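Local coordinates for protein glutamine amidotransferase subunit pdxT (Thermus thermophilus, PDB 2YWD) that probably hydrolyses glutamine to glutamate and ammonia, the ammonia then being channelled to the partner subunit PdxS for pyridoxal 5'-phosphate synthesis, at residues A[171-176]-A[180-185]. Residues are numbered along the deposited sequence; the frame is centred on the assembly and turned at random.
Sequences FHPELT and RLHRYF
One methyl of Leu-181, CD2, reaches both Phe-171 and Pro-173, lying 3.6 Å from Phe-171 CE1 and 3.8 Å from Pro-173 CB. The leucine and phenylalanine side chains approach from opposite directions, the methyl meeting the ring obliquely at its CE1–CZ side. CG of Leu-181 is anti to the backbone N (chi1 -173°) and CD2 extends the chain, so this methyl leads toward the loop. The Pro-173 ring also meets His-182, the two side chains crossing at about a right angle with Pro-173 CG 3.9 Å from His-182 CE1. Glu-174 approaches the same ring at its edge: the backbone N of Glu-174 lies near the ring plane, 3.9 Å from His-182 CE1. These are packing contacts; NE2 of His-182 is hydrogen-bonded to His-17 ND1. Glu-174 bends at chi2 (-78°), turning its carboxylate back to His-172, whose ND1 donates to OE2 over 2.7 Å, close to the imidazole plane but 28° out of the carboxylate plane, on its syn side. His-172 and Glu-174 are the predicted charge relay residues, consistent with the Cys-His-Glu triad of class I glutamine amidotransferases completed by Cys-81. The buried contact packs the loop after strand 166-169, which carries this pair, against the start of helix 180-189, with helix 14-22 touching Glu-174 and His-182, Phe-78 of strand 76-80 touching Pro-173 and Leu-181, and Phe-131 of strand 129-136 against Pro-173.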
loop_
_atom_site.group_PDB
_atom_site.type_symbol
_atom_site.label_atom_id
_atom_site.label_comp_id
_atom_site.label_asym_id
_atom_site.label_seq_id
_atom_site.Cartn_x
_atom_site.Cartn_y
_atom_site.Cartn_z
ATOM N N PHE A 171 6.230 -4.986 -2.653
ATOM C CA PHE A 171 7.065 -5.595 -1.618
ATOM C C PHE A 171 6.664 -5.122 -0.216
ATOM O O PHE A 171 5.855 -4.207 -0.067
ATOM C CB PHE A 171 8.546 -5.294 -1.877
ATOM C CG PHE A 171 8.871 -3.829 -1.942
ATOM C CD1 PHE A 171 9.236 -3.132 -0.797
ATOM C CD2 PHE A 171 8.817 -3.147 -3.157
ATOM C CE1 PHE A 171 9.545 -1.775 -0.856
ATOM C CE2 PHE A 171 9.127 -1.790 -3.230
ATOM C CZ PHE A 171 9.491 -1.102 -2.076
ATOM N N HIS A 172 7.247 -5.747 0.806
ATOM C CA HIS A 172 6.923 -5.449 2.199
ATOM C C HIS A 172 7.989 -4.678 2.971
ATOM O O HIS A 172 8.874 -5.277 3.588
ATOM C CB HIS A 172 6.654 -6.759 2.944
ATOM C CG HIS A 172 5.502 -7.544 2.403
ATOM N ND1 HIS A 172 4.214 -7.391 2.867
ATOM C CD2 HIS A 172 5.446 -8.498 1.444
ATOM C CE1 HIS A 172 3.413 -8.220 2.219
ATOM N NE2 HIS A 172 4.136 -8.903 1.349
ATOM N N PRO A 173 7.916 -3.341 2.965
ATOM C CA PRO A 173 8.929 -2.582 3.705
ATOM C C PRO A 173 8.833 -2.850 5.205
ATOM O O PRO A 173 9.823 -2.727 5.931
ATOM C CB PRO A 173 8.599 -1.133 3.356
ATOM C CG PRO A 173 7.111 -1.170 3.152
ATOM C CD PRO A 173 6.930 -2.441 2.343
ATOM N N GLU A 174 7.640 -3.227 5.660
ATOM C CA GLU A 174 7.410 -3.506 7.076
ATOM C C GLU A 174 8.043 -4.826 7.506
ATOM O O GLU A 174 8.055 -5.156 8.695
ATOM C CB GLU A 174 5.907 -3.531 7.392
ATOM C CG GLU A 174 5.183 -4.813 6.975
ATOM C CD GLU A 174 4.880 -4.896 5.490
ATOM O OE1 GLU A 174 5.378 -4.048 4.715
ATOM O OE2 GLU A 174 4.133 -5.820 5.096
ATOM N N LEU A 175 8.558 -5.589 6.548
ATOM C CA LEU A 175 9.200 -6.856 6.879
ATOM C C LEU A 175 10.706 -6.684 7.015
ATOM O O LEU A 175 11.466 -7.658 6.993
ATOM C CB LEU A 175 8.863 -7.931 5.843
ATOM C CG LEU A 175 7.412 -8.421 5.941
ATOM C CD1 LEU A 175 7.189 -9.583 4.986
ATOM C CD2 LEU A 175 7.114 -8.853 7.379
ATOM N N THR A 176 11.122 -5.430 7.153
ATOM C CA THR A 176 12.522 -5.076 7.352
ATOM C C THR A 176 12.483 -4.144 8.557
ATOM O O THR A 176 11.405 -3.735 8.990
ATOM C CB THR A 176 13.115 -4.280 6.164
ATOM O OG1 THR A 176 12.592 -2.945 6.171
ATOM C CG2 THR A 176 12.771 -4.949 4.839
ATOM N N ARG A 180 12.791 3.984 6.665
ATOM C CA ARG A 180 12.900 5.080 5.708
ATOM C C ARG A 180 11.791 5.199 4.668
ATOM O O ARG A 180 11.459 6.310 4.251
ATOM C CB ARG A 180 14.258 5.030 5.012
ATOM C CG ARG A 180 15.418 5.420 5.922
ATOM C CD ARG A 180 16.712 5.385 5.143
ATOM N NE ARG A 180 16.935 4.052 4.604
ATOM C CZ ARG A 180 17.542 3.804 3.451
ATOM N NH1 ARG A 180 17.992 4.805 2.703
ATOM N NH2 ARG A 180 17.697 2.551 3.048
ATOM N N LEU A 181 11.225 4.079 4.228
ATOM C CA LEU A 181 10.146 4.163 3.254
ATOM C C LEU A 181 8.881 4.640 3.970
ATOM O O LEU A 181 8.073 5.375 3.399
ATOM C CB LEU A 181 9.917 2.809 2.566
ATOM C CG LEU A 181 8.917 2.803 1.399
ATOM C CD1 LEU A 181 9.161 4.002 0.473
ATOM C CD2 LEU A 181 9.051 1.485 0.624
ATOM N N HIS A 182 8.711 4.233 5.226
ATOM C CA HIS A 182 7.550 4.675 5.994
ATOM C C HIS A 182 7.658 6.176 6.254
ATOM O O HIS A 182 6.668 6.905 6.164
ATOM C CB HIS A 182 7.453 3.928 7.329
ATOM C CG HIS A 182 6.885 2.547 7.210
ATOM N ND1 HIS A 182 7.597 1.490 6.687
ATOM C CD2 HIS A 182 5.667 2.056 7.540
ATOM C CE1 HIS A 182 6.843 0.405 6.701
ATOM N NE2 HIS A 182 5.667 0.721 7.213
ATOM N N ARG A 183 8.862 6.640 6.579
ATOM C CA ARG A 183 9.067 8.068 6.833
ATOM C C ARG A 183 8.801 8.857 5.551
ATOM O O ARG A 183 8.201 9.934 5.584
ATOM C CB ARG A 183 10.496 8.329 7.336
ATOM C CG ARG A 183 10.849 9.817 7.483
ATOM C CD ARG A 183 9.902 10.538 8.437
ATOM N NE ARG A 183 10.157 10.212 9.838
ATOM C CZ ARG A 183 9.356 10.556 10.843
ATOM N NH1 ARG A 183 8.240 11.231 10.602
ATOM N NH2 ARG A 183 9.681 10.246 12.090
ATOM N N TYR A 184 9.248 8.317 4.420
ATOM C CA TYR A 184 9.032 8.960 3.124
ATOM C C TYR A 184 7.528 9.182 2.948
ATOM O O TYR A 184 7.086 10.249 2.510
ATOM C CB TYR A 184 9.562 8.062 2.001
ATOM C CG TYR A 184 9.240 8.544 0.604
ATOM C CD1 TYR A 184 9.973 9.572 0.010
ATOM C CD2 TYR A 184 8.187 7.986 -0.117
ATOM C CE1 TYR A 184 9.662 10.033 -1.273
ATOM C CE2 TYR A 184 7.866 8.438 -1.393
ATOM C CZ TYR A 184 8.607 9.460 -1.966
ATOM O OH TYR A 184 8.290 9.909 -3.230
ATOM N N PHE A 185 6.746 8.164 3.298
ATOM C CA PHE A 185 5.291 8.239 3.195
ATOM C C PHE A 185 4.707 9.290 4.141
ATOM O O PHE A 185 3.859 10.094 3.740
ATOM C CB PHE A 185 4.664 6.867 3.491
ATOM C CG PHE A 185 3.159 6.898 3.593
ATOM C CD1 PHE A 185 2.386 7.414 2.555
ATOM C CD2 PHE A 185 2.517 6.425 4.735
ATOM C CE1 PHE A 185 0.992 7.461 2.654
ATOM C CE2 PHE A 185 1.123 6.467 4.844
ATOM C CZ PHE A 185 0.361 6.986 3.800
#